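Local coordinates for protein glycinin A3B4 subunit (Glycine max, PDB 2D5F) that serves as an 11S globulin seed storage protein of soybean, a two-cupin subunit whose proglycinin form assembles into trimers and whose mature form assembles into hexamers, at the interface of chains A and B. Coordinates in Å, arbitrary orientation; residue numbers count along the deposited sequence, not the author numbering. Chains: chain A/B, glycinin A3B4 subunit.

The interface of chains A and B. Residues chain A 460-462; chain B 81, 87, 110-112.
B:Glu87 turns CG away from its own carbonyl carbon and then bends at chi2 (42°), which lays its carboxylate alongside the C-terminal turn of helix 455-461 of chain A; B:Gln112 likewise sets CG beside its backbone N but runs on extended (chi2 177°), which brings the amide nitrogen NE2 to 3.4 Å from CB of A:Ala461. Between them these two side chains cradle the helix end. A:Ala461 CA packs against the carboxylate carbon of B:Glu87. B:Ala81 extends this small apolar patch, its CB approaching that of A:Ala461 at 4.0 Å.

Polar attachment comes from the main chain where the helix stops. The backbone N of B:Gln112, just past strand 109-111, donates to A:Ala461 O at 3.0 Å (162° at H). On the chain B side, the imidazole ND1 of B:His111 donates in its ring plane to B:Gln112 O at 2.8 Å, tying the ring to the backbone next to the intersubunit bond. CB of B:His111 lies beside A:Ala461 O.

Water adds further polar links across the contact. One molecule joins A:Arg460 O to both the hydroxyl OG and the carbonyl O of B:Ser110, giving this helix-end carbonyl a bridge across the interface. A:Arg460 and B:Glu87 have opposite charges but do not form a direct salt bridge: NE and OE2 are 4.5 Å apart, although the charges may still attract. A second water bridges the two groups, lying in the guanidinium plane at its edge, 2.7 Å from A:Arg460 NE and 2.6 Å from the carboxylate oxygen OE2 of B:Glu87.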
# COMPACT_ATOMS: atom_id res chain seq x y z
N ARG A 460 -26.54 -1.30 21.73
CA ARG A 460 -26.47 -2.73 21.46
C ARG A 460 -25.08 -3.32 21.74
O ARG A 460 -24.97 -4.48 22.16
CB ARG A 460 -26.90 -3.03 20.02
CG ARG A 460 -28.36 -2.69 19.72
CD ARG A 460 -28.87 -3.41 18.48
NE ARG A 460 -28.22 -2.96 17.25
CZ ARG A 460 -28.63 -1.91 16.53
NH1 ARG A 460 -27.97 -1.58 15.42
NH2 ARG A 460 -29.70 -1.22 16.89
N ALA A 461 -24.04 -2.52 21.54
CA ALA A 461 -22.67 -2.98 21.75
C ALA A 461 -22.20 -2.97 23.20
O ALA A 461 -21.22 -3.65 23.54
CB ALA A 461 -21.72 -2.13 20.91
N ILE A 462 -22.88 -2.21 24.05
CA ILE A 462 -22.50 -2.11 25.46
C ILE A 462 -23.27 -3.06 26.36
O ILE A 462 -24.48 -3.22 26.22
CB ILE A 462 -22.69 -0.66 25.95
CG1 ILE A 462 -21.86 0.29 25.09
CG2 ILE A 462 -22.31 -0.53 27.42
CD1 ILE A 462 -22.09 1.75 25.39
N ALA B 81 -17.21 0.29 21.43
CA ALA B 81 -18.44 0.17 20.66
C ALA B 81 -18.08 0.48 19.21
O ALA B 81 -18.06 1.64 18.80
CB ALA B 81 -19.51 1.14 21.16
N GLU B 87 -22.76 -8.12 17.75
CA GLU B 87 -22.56 -8.39 19.17
C GLU B 87 -22.15 -9.86 19.30
O GLU B 87 -23.00 -10.73 19.41
CB GLU B 87 -23.87 -8.15 19.93
CG GLU B 87 -24.17 -6.69 20.30
CD GLU B 87 -23.86 -5.68 19.21
OE1 GLU B 87 -22.77 -5.07 19.26
OE2 GLU B 87 -24.69 -5.49 18.30
N SER B 110 -26.46 -9.35 25.01
CA SER B 110 -25.42 -9.51 24.01
C SER B 110 -24.70 -8.18 23.88
O SER B 110 -25.32 -7.11 23.98
CB SER B 110 -26.02 -9.93 22.67
OG SER B 110 -26.94 -8.96 22.21
N HIS B 111 -23.40 -8.23 23.68
CA HIS B 111 -22.61 -7.02 23.54
C HIS B 111 -21.29 -7.35 22.87
O HIS B 111 -20.96 -8.52 22.68
CB HIS B 111 -22.36 -6.39 24.92
CG HIS B 111 -21.76 -7.32 25.93
ND1 HIS B 111 -20.45 -7.73 25.87
CD2 HIS B 111 -22.29 -7.91 27.03
CE1 HIS B 111 -20.19 -8.53 26.89
NE2 HIS B 111 -21.29 -8.65 27.61
N GLN B 112 -20.54 -6.33 22.49
CA GLN B 112 -19.26 -6.56 21.84
C GLN B 112 -18.20 -7.13 22.78
O GLN B 112 -18.39 -7.17 23.99
CB GLN B 112 -18.79 -5.28 21.15
CG GLN B 112 -19.46 -5.12 19.80
CD GLN B 112 -19.09 -3.84 19.10
OE1 GLN B 112 -18.01 -3.29 19.29
NE2 GLN B 112 -19.99 -3.37 18.24
O HOH W 1 -27.06 -6.26 21.67
O HOH W 2 -26.47 -4.88 16.56